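Local coordinates for cellulase (Xanthomonas axonopodis pv. citri, PDB 4W7W), which probably hydrolyses beta-1,4-glucan chains of cellulose, as a glycoside hydrolase family 5 enzyme with an (alpha/beta)8 barrel that binds cello-oligosaccharides, at residues 41-44 with 45-49; 112-116 with 117-121; 133-136 with 137-141; 203-206 with 207-211. All blocks are in the same frame, centred on the assembly; numbering follows the deposited sequence.

Interaction 1. Residues 41-44 with 45-49; sequences GTLF and KDYTY
Thr42 and Asp46 grip each other twice where the chain doubles back, once through backbone and once through side chain. The carbonyl O of Thr42 takes two amide hydrogens: Lys45 N, at 3.0 Å from Thr42 O, stands above the carbonyl plane, while Asp46 N, at 2.9 Å from the same oxygen, comes in almost straight on. The first of these closes a type II beta turn with Leu43 and Phe44 at its corner. A further backbone bond, Phe44 N to Tyr47 O at 2.8 Å, draws the next residues together. Asp46 returns the grip through its carboxylate, whose OD2 accepts from Thr42 N at 2.8 Å on the lone pair that faces away from OD1. Water also donates to this OD2 and meets Thr42 OG1.

The apolar half belongs to Leu43 and Tyr47, whose side chains meet at about a right angle. Leu43 CA lies over one face of the Tyr47 ring, 4.2 Å from its centroid, a CH-pi contact. With CG anti to its backbone N (chi1 -178°), Leu43 carries CD1 to Tyr47 CE2 at 3.7 Å and on toward the edge of the Tyr49 ring. Leu43 CG also sits over the centre of the Phe44 ring.

The whole turn belongs to the loop between strand 24-29 and helix 52-60, at the periphery of the barrel, and Asp46 O bonds Asn35 ND2 of the glycan pocket. Helix 85-100 backs it: Gln87 bonds both tyrosine hydroxyls and Leu90 packs on Leu43, while Tyr49 reaches Leu68 and Phe70 of strand 65-70.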
loop_
_atom_site.group_PDB
_atom_site.type_symbol
_atom_site.label_atom_id
_atom_site.label_comp_id
_atom_site.label_asym_id
_atom_site.label_seq_id
_atom_site.Cartn_x
_atom_site.Cartn_y
_atom_site.Cartn_z
ATOM N N GLY A 41 -4.266 -20.916 6.658
ATOM C CA GLY A 41 -2.854 -20.870 6.966
ATOM C C GLY A 41 -2.668 -20.840 8.462
ATOM O O GLY A 41 -3.596 -20.588 9.229
ATOM N N THR A 42 -1.445 -21.121 8.878
ATOM C CA THR A 42 -1.122 -21.175 10.298
ATOM C C THR A 42 -0.065 -20.136 10.644
ATOM O O THR A 42 1.008 -20.073 10.022
ATOM C CB THR A 42 -0.636 -22.578 10.690
ATOM O OG1 THR A 42 -1.659 -23.530 10.380
ATOM C CG2 THR A 42 -0.304 -22.659 12.192
ATOM N N LEU A 43 -0.362 -19.330 11.657
ATOM C CA LEU A 43 0.564 -18.328 12.136
ATOM C C LEU A 43 1.902 -18.965 12.498
ATOM O O LEU A 43 1.943 -20.025 13.132
ATOM C CB LEU A 43 -0.033 -17.611 13.337
ATOM C CG LEU A 43 0.782 -16.475 13.957
ATOM C CD1 LEU A 43 0.846 -15.285 13.012
ATOM C CD2 LEU A 43 0.202 -16.074 15.313
ATOM N N PHE A 44 2.990 -18.310 12.097
ATOM C CA PHE A 44 4.389 -18.733 12.295
ATOM C C PHE A 44 4.869 -19.791 11.321
ATOM O O PHE A 44 6.076 -20.017 11.214
ATOM C CB PHE A 44 4.707 -19.153 13.733
ATOM C CG PHE A 44 4.393 -18.106 14.746
ATOM C CD1 PHE A 44 4.986 -16.851 14.687
ATOM C CD2 PHE A 44 3.495 -18.377 15.766
ATOM C CE1 PHE A 44 4.692 -15.890 15.640
ATOM C CE2 PHE A 44 3.199 -17.419 16.709
ATOM C CZ PHE A 44 3.791 -16.175 16.651
ATOM N N LYS A 45 3.951 -20.434 10.614
ATOM C CA LYS A 45 4.294 -21.473 9.647
ATOM C C LYS A 45 4.131 -20.918 8.235
ATOM O O LYS A 45 5.061 -20.938 7.421
ATOM C CB LYS A 45 3.372 -22.679 9.873
ATOM C CG LYS A 45 3.560 -23.841 8.925
ATOM C CD LYS A 45 2.690 -25.017 9.334
ATOM C CE LYS A 45 3.154 -26.311 8.689
ATOM N NZ LYS A 45 2.132 -27.376 8.856
ATOM N N ASP A 46 2.937 -20.423 7.938
ATOM C CA ASP A 46 2.646 -19.898 6.604
ATOM C C ASP A 46 2.750 -18.381 6.493
ATOM O O ASP A 46 2.938 -17.849 5.398
ATOM C CB ASP A 46 1.246 -20.325 6.199
ATOM C CG ASP A 46 1.070 -21.832 6.248
ATOM O OD1 ASP A 46 1.883 -22.512 5.602
ATOM O OD2 ASP A 46 0.153 -22.316 6.943
ATOM N N TYR A 47 2.605 -17.680 7.612
ATOM C CA TYR A 47 2.666 -16.225 7.601
ATOM C C TYR A 47 3.014 -15.778 8.999
ATOM O O TYR A 47 2.945 -16.556 9.959
ATOM C CB TYR A 47 1.321 -15.643 7.160
ATOM C CG TYR A 47 0.183 -15.847 8.128
ATOM C CD1 TYR A 47 -0.610 -16.987 8.069
ATOM C CD2 TYR A 47 -0.133 -14.891 9.081
ATOM C CE1 TYR A 47 -1.679 -17.177 8.926
ATOM C CE2 TYR A 47 -1.197 -15.076 9.946
ATOM C CZ TYR A 47 -1.957 -16.209 9.878
ATOM O OH TYR A 47 -3.012 -16.344 10.745
ATOM N N THR A 48 3.403 -14.515 9.117
ATOM C CA THR A 48 3.742 -13.946 10.396
ATOM C C THR A 48 3.358 -12.485 10.413
ATOM O O THR A 48 3.314 -11.851 9.368
ATOM C CB THR A 48 5.245 -14.101 10.682
ATOM O OG1 THR A 48 5.506 -13.703 12.026
ATOM C CG2 THR A 48 6.095 -13.256 9.729
ATOM N N TYR A 49 3.081 -11.968 11.599
ATOM C CA TYR A 49 2.973 -10.540 11.822
ATOM C C TYR A 49 4.338 -10.004 12.242
ATOM O O TYR A 49 5.231 -10.769 12.606
ATOM C CB TYR A 49 1.847 -10.228 12.830
ATOM C CG TYR A 49 0.507 -10.140 12.139
ATOM C CD1 TYR A 49 -0.114 -11.270 11.640
ATOM C CD2 TYR A 49 -0.107 -8.923 11.935
ATOM C CE1 TYR A 49 -1.304 -11.189 10.939
ATOM C CE2 TYR A 49 -1.300 -8.832 11.227
ATOM C CZ TYR A 49 -1.896 -9.959 10.745
ATOM O OH TYR A 49 -3.079 -9.832 10.044
HETATM O O HOH W 1 -5.055 -17.443 9.395
HETATM O O HOH W 2 -1.258 -24.391 7.255
#

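Interaction 2. Residues 112-116 with 117-121; sequences YATYS and GKRIG
Tyr115 and Lys118 pair across a tight two-residue beta hairpin, strands 114-115 and 118-119, in the excursion that leads from barrel strand 104-109 to helix 127-141. They form its hydrogen-bonded pair: Tyr115 N donates to Lys118 O at 2.9 Å, and Lys118 N donates back to Tyr115 O at 3.0 Å. Ser116 and Gly117 make the corner, a type I' turn, both with positive phi. Beyond the non-hydrogen-bonded pair Thr114 and Arg119, the ladder ends with Ile120 N on Ala113 O, 2.8 Å apart.

Thr114 and Arg119 share one face of the ribbon. The arginine chain bends twice (chi2 78°, chi3 65°), curling back past Ala113 O so that its guanidinium edge faces Tyr112 O; the bond from NH1, 2.9 Å from that oxygen, is bent and weak. Thr114 CG2 presses on the same nitrogen, 3.3 Å from Arg119 NH1. Thr114 OG1, set between its backbone N and carbonyl carbon, bonds Asn111 O and accepts from a water that in turn accepts from Gly117 N, linking the corner to the threonine. Tyr115, on the other face, sets its ring edge-to-face with Trp72 and through OH bonds Gln76 O.

A type I' corner is the classic turn of a two-residue hairpin. Here the residue leading into the hairpin, Tyr112, borders the glucan-binding cleft of the barrel: its side chain comes within about 4 Å of a bound glucose unit and touches Glu154 of the sugar pocket.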
loop_
_atom_site.group_PDB
_atom_site.type_symbol
_atom_site.label_atom_id
_atom_site.label_comp_id
_atom_site.label_asym_id
_atom_site.label_seq_id
_atom_site.Cartn_x
_atom_site.Cartn_y
_atom_site.Cartn_z
ATOM N N TYR A 112 -5.246 -7.829 -4.578
ATOM C CA TYR A 112 -5.235 -7.828 -6.043
ATOM C C TYR A 112 -6.640 -7.918 -6.648
ATOM O O TYR A 112 -6.821 -8.427 -7.754
ATOM C CB TYR A 112 -4.338 -8.942 -6.600
ATOM C CG TYR A 112 -2.929 -8.940 -6.046
ATOM C CD1 TYR A 112 -1.947 -8.179 -6.626
ATOM C CD2 TYR A 112 -2.587 -9.688 -4.915
ATOM C CE1 TYR A 112 -0.654 -8.164 -6.133
ATOM C CE2 TYR A 112 -1.302 -9.678 -4.401
ATOM C CZ TYR A 112 -0.336 -8.916 -5.018
ATOM O OH TYR A 112 0.949 -8.915 -4.515
ATOM N N ALA A 113 -7.619 -7.385 -5.925
ATOM C CA ALA A 113 -9.026 -7.440 -6.306
ATOM C C ALA A 113 -9.547 -8.865 -6.475
ATOM O O ALA A 113 -10.436 -9.124 -7.288
ATOM C CB ALA A 113 -9.296 -6.581 -7.540
ATOM N N THR A 114 -9.036 -9.764 -5.636
ATOM C CA THR A 114 -9.500 -11.152 -5.619
ATOM C C THR A 114 -9.804 -11.628 -4.206
ATOM O O THR A 114 -9.246 -11.118 -3.229
ATOM C CB THR A 114 -8.474 -12.126 -6.234
ATOM O OG1 THR A 114 -7.327 -12.239 -5.373
ATOM C CG2 THR A 114 -8.068 -11.708 -7.610
ATOM N N TYR A 115 -10.686 -12.626 -4.123
ATOM C CA TYR A 115 -10.924 -13.365 -2.886
ATOM C C TYR A 115 -10.910 -14.842 -3.269
ATOM O O TYR A 115 -11.669 -15.272 -4.155
ATOM C CB TYR A 115 -12.260 -12.992 -2.270
ATOM C CG TYR A 115 -12.517 -13.641 -0.933
ATOM C CD1 TYR A 115 -13.138 -14.883 -0.848
ATOM C CD2 TYR A 115 -12.182 -13.004 0.255
ATOM C CE1 TYR A 115 -13.405 -15.480 0.375
ATOM C CE2 TYR A 115 -12.448 -13.582 1.485
ATOM C CZ TYR A 115 -13.057 -14.821 1.537
ATOM O OH TYR A 115 -13.333 -15.434 2.742
ATOM N N SER A 116 -10.033 -15.600 -2.609
ATOM C CA SER A 116 -9.781 -17.003 -2.920
ATOM C C SER A 116 -9.636 -17.205 -4.413
ATOM O O SER A 116 -10.223 -18.120 -4.998
ATOM C CB SER A 116 -10.870 -17.886 -2.318
ATOM O OG SER A 116 -10.684 -17.929 -0.919
ATOM N N GLY A 117 -8.856 -16.318 -5.026
ATOM C CA GLY A 117 -8.495 -16.454 -6.421
ATOM C C GLY A 117 -9.526 -16.021 -7.439
ATOM O O GLY A 117 -9.269 -16.129 -8.628
ATOM N N LYS A 118 -10.682 -15.528 -6.997
ATOM C CA LYS A 118 -11.759 -15.093 -7.901
ATOM C C LYS A 118 -11.849 -13.578 -7.863
ATOM O O LYS A 118 -11.753 -12.966 -6.807
ATOM C CB LYS A 118 -13.116 -15.680 -7.477
ATOM C CG LYS A 118 -13.139 -17.189 -7.299
ATOM C CD LYS A 118 -12.879 -17.946 -8.586
ATOM C CE LYS A 118 -13.151 -19.434 -8.393
ATOM N NZ LYS A 118 -12.604 -20.236 -9.518
ATOM N N ARG A 119 -12.052 -12.970 -9.025
ATOM C CA ARG A 119 -12.009 -11.522 -9.144
ATOM C C ARG A 119 -13.280 -10.849 -8.656
ATOM O O ARG A 119 -14.394 -11.320 -8.897
ATOM C CB ARG A 119 -11.791 -11.126 -10.603
ATOM C CG ARG A 119 -11.348 -9.685 -10.820
ATOM C CD ARG A 119 -9.872 -9.501 -10.520
ATOM N NE ARG A 119 -9.014 -10.243 -11.450
ATOM C CZ ARG A 119 -7.705 -10.431 -11.271
ATOM N NH1 ARG A 119 -7.072 -9.917 -10.220
ATOM N NH2 ARG A 119 -7.016 -11.104 -12.170
ATOM N N ILE A 120 -13.110 -9.713 -7.996
ATOM C CA ILE A 120 -14.232 -8.825 -7.710
ATOM C C ILE A 120 -14.973 -8.494 -9.004
ATOM O O ILE A 120 -14.360 -8.202 -10.039
ATOM C CB ILE A 120 -13.739 -7.530 -7.046
ATOM C CG1 ILE A 120 -13.279 -7.839 -5.624
ATOM C CG2 ILE A 120 -14.829 -6.459 -7.076
ATOM C CD1 ILE A 120 -12.621 -6.658 -4.960
ATOM N N GLY A 121 -16.297 -8.541 -8.936
ATOM C CA GLY A 121 -17.158 -8.279 -10.085
ATOM C C GLY A 121 -17.674 -9.541 -10.743
ATOM O O GLY A 121 -18.578 -9.481 -11.562
HETATM O O HOH W 3 -7.271 -14.304 -3.597
#

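Interaction 3. Residues 133-136 with 137-141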
loop_
_atom_site.group_PDB
_atom_site.type_symbol
_atom_site.label_atom_id
_atom_site.label_comp_id
_atom_site.label_asym_id
_atom_site.label_seq_id
_atom_site.Cartn_x
_atom_site.Cartn_y
_atom_site.Cartn_z
ATOM N N LEU A 133 -16.479 -5.955 3.941
ATOM C CA LEU A 133 -15.201 -6.092 4.614
ATOM C C LEU A 133 -14.796 -4.749 5.228
ATOM O O LEU A 133 -14.458 -4.664 6.415
ATOM C CB LEU A 133 -14.158 -6.604 3.621
ATOM C CG LEU A 133 -12.702 -6.743 4.078
ATOM C CD1 LEU A 133 -11.960 -5.416 4.186
ATOM C CD2 LEU A 133 -12.595 -7.544 5.373
ATOM N N TRP A 134 -14.830 -3.691 4.413
ATOM C CA TRP A 134 -14.370 -2.407 4.898
ATOM C C TRP A 134 -15.309 -1.747 5.882
ATOM O O TRP A 134 -14.865 -1.026 6.759
ATOM C CB TRP A 134 -13.996 -1.485 3.725
ATOM C CG TRP A 134 -12.602 -1.758 3.238
ATOM C CD1 TRP A 134 -12.224 -2.342 2.073
ATOM C CD2 TRP A 134 -11.413 -1.550 3.995
ATOM N NE1 TRP A 134 -10.859 -2.485 2.041
ATOM C CE2 TRP A 134 -10.342 -2.007 3.218
ATOM C CE3 TRP A 134 -11.149 -1.012 5.257
ATOM C CZ2 TRP A 134 -9.027 -1.936 3.654
ATOM C CZ3 TRP A 134 -9.846 -0.952 5.694
ATOM C CH2 TRP A 134 -8.799 -1.401 4.907
ATOM N N ARG A 135 -16.614 -1.990 5.765
ATOM C CA ARG A 135 -17.546 -1.586 6.819
ATOM C C ARG A 135 -17.090 -2.150 8.169
ATOM O O ARG A 135 -17.008 -1.433 9.176
ATOM C CB ARG A 135 -18.958 -2.075 6.506
ATOM C CG ARG A 135 -19.975 -1.806 7.606
ATOM C CD ARG A 135 -21.361 -2.354 7.279
ATOM N NE ARG A 135 -21.361 -3.808 7.292
ATOM C CZ ARG A 135 -21.474 -4.558 8.383
ATOM N NH1 ARG A 135 -21.630 -3.993 9.567
ATOM N NH2 ARG A 135 -21.393 -5.882 8.274
ATOM N N ARG A 136 -16.800 -3.438 8.170
ATOM C CA ARG A 136 -16.424 -4.117 9.403
ATOM C C ARG A 136 -15.099 -3.597 9.948
ATOM O O ARG A 136 -14.977 -3.370 11.151
ATOM C CB ARG A 136 -16.384 -5.611 9.170
ATOM C CG ARG A 136 -17.746 -6.213 8.890
ATOM C CD ARG A 136 -17.628 -7.661 8.502
ATOM N NE ARG A 136 -18.890 -8.307 8.144
ATOM C CZ ARG A 136 -19.705 -8.871 9.020
ATOM N NH1 ARG A 136 -19.475 -8.758 10.315
ATOM N NH2 ARG A 136 -20.784 -9.500 8.600
ATOM N N LEU A 137 -14.091 -3.429 9.098
ATOM C CA LEU A 137 -12.825 -2.879 9.567
ATOM C C LEU A 137 -12.982 -1.447 10.041
ATOM O O LEU A 137 -12.403 -1.061 11.059
ATOM C CB LEU A 137 -11.717 -2.977 8.522
ATOM C CG LEU A 137 -11.237 -4.391 8.210
ATOM C CD1 LEU A 137 -10.155 -4.329 7.142
ATOM C CD2 LEU A 137 -10.710 -5.101 9.436
ATOM N N ALA A 138 -13.794 -0.651 9.340
ATOM C CA ALA A 138 -14.021 0.721 9.762
ATOM C C ALA A 138 -14.694 0.777 11.141
ATOM O O ALA A 138 -14.374 1.633 11.959
ATOM C CB ALA A 138 -14.848 1.456 8.733
ATOM N N LEU A 139 -15.635 -0.128 11.407
ATOM C CA LEU A 139 -16.254 -0.176 12.730
ATOM C C LEU A 139 -15.230 -0.477 13.813
ATOM O O LEU A 139 -15.348 0.037 14.922
ATOM C CB LEU A 139 -17.391 -1.196 12.766
ATOM C CG LEU A 139 -18.660 -0.768 12.024
ATOM C CD1 LEU A 139 -19.598 -1.948 11.823
ATOM C CD2 LEU A 139 -19.393 0.361 12.730
ATOM N N GLU A 140 -14.230 -1.292 13.496
ATOM C CA GLU A 140 -13.198 -1.626 14.470
ATOM C C GLU A 140 -12.231 -0.481 14.742
ATOM O O GLU A 140 -11.756 -0.326 15.860
ATOM C CB GLU A 140 -12.382 -2.827 14.020
ATOM C CG GLU A 140 -13.140 -4.112 13.886
ATOM C CD GLU A 140 -13.674 -4.635 15.192
ATOM O OE1 GLU A 140 -13.119 -4.317 16.290
ATOM O OE2 GLU A 140 -14.666 -5.403 15.107
ATOM N N PHE A 141 -11.908 0.298 13.708
ATOM C CA PHE A 141 -10.786 1.239 13.760
ATOM C C PHE A 141 -11.192 2.698 13.605
ATOM O O PHE A 141 -10.325 3.572 13.551
ATOM C CB PHE A 141 -9.732 0.846 12.715
ATOM C CG PHE A 141 -9.095 -0.479 13.008
ATOM C CD1 PHE A 141 -8.276 -0.650 14.127
ATOM C CD2 PHE A 141 -9.363 -1.582 12.221
ATOM C CE1 PHE A 141 -7.738 -1.880 14.430
ATOM C CE2 PHE A 141 -8.808 -2.824 12.509
ATOM C CZ PHE A 141 -7.983 -2.963 13.610
HETATM O O HOH W 4 -16.427 -4.856 12.986
#
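Leu137 lays its CD1 over the six-membered ring of Trp134, 3.9 Å from the ring centroid and 20° off the normal, a CH-pi contact within one helix. The same methyl meets Leu133 CD1 at 3.6 Å, and that carbon rests on the same face of the indole, so two leucine methyls one turn apart share it. In Leu137, chi1 of -68° puts CG beside the backbone N, and the extended chi2 of 179° carries CD1 toward the preceding turn.

The i to i+4 bonds of the helix join the same residues: Leu137 N to Leu133 O at 3.0 Å, Ala138 N to Trp134 O at 2.8 Å, Leu139 N to Arg135 O at 2.9 Å and a longer Glu140 N to Arg136 O at 3.2 Å.

On the outward side, Leu139 CD1 approaches Arg135 NH1 at 3.7 Å. The Arg135 guanidinium meets the Arg136 plane edge-on, with Arg135 NH2 3.4 Å above the centre of the Arg136 group. Farther along, one water donates both to Arg136 O and to Glu140 OE2. Asp132, one turn earlier, holds the arginines together with a salt bridge to each, which probably offsets their like charge; Arg136 NH2 also bonds Asn80 O, and Glu140 OE1 forms a salt bridge with Lys92.

Helix 127-141 lies against the barrel wall. Trp134 fixes its indole by a bond from NE1 to Leu151 O and packs on Leu109 of strand 104-109, as does Leu133; helix 160-176 abuts Trp134 and Ala138, and helix 85-100 takes Glu140 and Phe141.

Interaction 4. Residues 203-206 with 207-211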
loop_
_atom_site.group_PDB
_atom_site.type_symbol
_atom_site.label_atom_id
_atom_site.label_comp_id
_atom_site.label_asym_id
_atom_site.label_seq_id
_atom_site.Cartn_x
_atom_site.Cartn_y
_atom_site.Cartn_z
ATOM N N VAL A 203 -10.616 2.821 -20.903
ATOM C CA VAL A 203 -10.684 3.957 -19.984
ATOM C C VAL A 203 -9.501 3.933 -19.020
ATOM O O VAL A 203 -9.154 2.889 -18.482
ATOM C CB VAL A 203 -12.009 3.955 -19.208
ATOM C CG1 VAL A 203 -12.068 5.106 -18.212
ATOM C CG2 VAL A 203 -13.177 4.009 -20.189
ATOM N N SER A 204 -8.851 5.087 -18.842
ATOM C CA SER A 204 -7.728 5.194 -17.914
ATOM C C SER A 204 -8.189 5.270 -16.463
ATOM O O SER A 204 -9.329 5.639 -16.154
ATOM C CB SER A 204 -6.898 6.435 -18.232
ATOM O OG SER A 204 -7.675 7.591 -17.996
ATOM N N ASN A 205 -7.268 4.954 -15.557
ATOM C CA ASN A 205 -7.512 5.233 -14.145
ATOM C C ASN A 205 -7.797 6.699 -13.905
ATOM O O ASN A 205 -8.701 7.045 -13.143
ATOM C CB ASN A 205 -6.317 4.778 -13.311
ATOM C CG ASN A 205 -6.340 3.294 -13.005
ATOM O OD1 ASN A 205 -7.412 2.710 -12.795
ATOM N ND2 ASN A 205 -5.159 2.681 -12.923
ATOM N N ALA A 206 -7.057 7.565 -14.571
ATOM C CA ALA A 206 -7.239 9.001 -14.444
ATOM C C ALA A 206 -8.682 9.407 -14.697
ATOM O O ALA A 206 -9.287 10.117 -13.902
ATOM C CB ALA A 206 -6.310 9.706 -15.420
ATOM N N LYS A 207 -9.238 8.950 -15.810
ATOM C CA LYS A 207 -10.593 9.318 -16.158
ATOM C C LYS A 207 -11.598 8.631 -15.246
ATOM O O LYS A 207 -12.553 9.260 -14.799
ATOM C CB LYS A 207 -10.876 8.976 -17.628
ATOM C CG LYS A 207 -12.286 9.222 -18.094
ATOM C CD LYS A 207 -12.690 10.685 -17.957
ATOM C CE LYS A 207 -14.102 10.913 -18.455
ATOM N NZ LYS A 207 -14.489 12.346 -18.335
ATOM N N ALA A 208 -11.422 7.343 -14.995
ATOM C CA ALA A 208 -12.422 6.611 -14.230
ATOM C C ALA A 208 -12.546 7.142 -12.811
ATOM O O ALA A 208 -13.639 7.192 -12.249
ATOM C CB ALA A 208 -12.069 5.145 -14.190
ATOM N N LEU A 209 -11.430 7.523 -12.198
ATOM C CA LEU A 209 -11.426 7.857 -10.779
ATOM C C LEU A 209 -11.795 9.302 -10.517
ATOM O O LEU A 209 -12.022 9.667 -9.365
ATOM C CB LEU A 209 -10.077 7.517 -10.156
ATOM C CG LEU A 209 -9.841 6.015 -10.112
ATOM C CD1 LEU A 209 -8.386 5.727 -9.799
ATOM C CD2 LEU A 209 -10.738 5.293 -9.110
ATOM N N GLU A 210 -11.911 10.116 -11.558
ATOM C CA GLU A 210 -12.482 11.448 -11.397
ATOM C C GLU A 210 -13.925 11.431 -10.864
ATOM O O GLU A 210 -14.408 12.417 -10.322
ATOM C CB GLU A 210 -12.380 12.199 -12.722
ATOM C CG GLU A 210 -10.953 12.655 -12.888
ATOM C CD GLU A 210 -10.529 13.007 -14.303
ATOM O OE1 GLU A 210 -11.386 13.270 -15.172
ATOM O OE2 GLU A 210 -9.291 13.041 -14.542
ATOM N N ILE A 211 -14.603 10.306 -11.028
ATOM C CA ILE A 211 -15.992 10.192 -10.607
ATOM C C ILE A 211 -16.115 10.075 -9.091
ATOM O O ILE A 211 -17.194 10.299 -8.551
ATOM C CB ILE A 211 -16.708 8.970 -11.257
ATOM C CG1 ILE A 211 -16.340 7.663 -10.562
ATOM C CG2 ILE A 211 -16.473 8.893 -12.752
ATOM C CD1 ILE A 211 -16.940 6.472 -11.232
#
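Ser204 opens the short helix 205-209, and its backbone and side chain both bond into the first turn. Ser204 O accepts from Ala208 N at 2.9 Å, and Asn205 O follows with Leu209 N, again at 2.9 Å. Past Leu209 the bonds along the backbone are long and weak.

Ser204 is the N-cap: its OG, 3.0 Å from Lys207 N, accepts that amide hydrogen at a nearly straight 163°. The serine oxygen lies between the backbone N and the carbonyl carbon (chi1 65°), which turns it over the start of the helix. Next to the cap, Val203 CG1 folds onto Ala208 CB at 4.0 Å and also touches the root of the Lys207 chain. One turn on, Leu209 packs CD1 against Asn205 CB at 4.2 Å, and both residues meet Trp196. Asn205 spends its own amide outside the helix, taking Thr188 N on OD1.

Farther along the chain Glu210 brings OE2 within 3.0 Å of Ala206 O, two acceptors side by side. Trp254 NE1 of helix 243-258 donates to OE2 and only weakly to Ala206 O, which probably eases their approach. The chemistry thus differs along the contact: an uncharged hydroxyl supplies an acceptor to an early helix amide, whereas the acceptors Ala206 O and Glu210 OE2 share an indole N-H from another helix.

All four are local contacts in one barrel, met in order along the chain. Interactions 1 and 2 lie in loops that follow barrel strands 24-29 and 104-109; interactions 3 and 4 belong to outer helices, though only the helix of interaction 3 is long. Helix 85-100 backs both interaction 1 and interaction 3, and helix 160-176 touches both 3 and 4. Interaction 4 is a buried contact; 1, 2 and 3 are partly buried, 1 with the fewest buried residues. Turn bonds plus a leucine-tyrosine contact make up 1, hairpin bonds 2, a leucine-indole cluster with outer charges marks 3, and capping defines 4. Interactions 1 and 4 stand farthest apart, about 37 Å between centres.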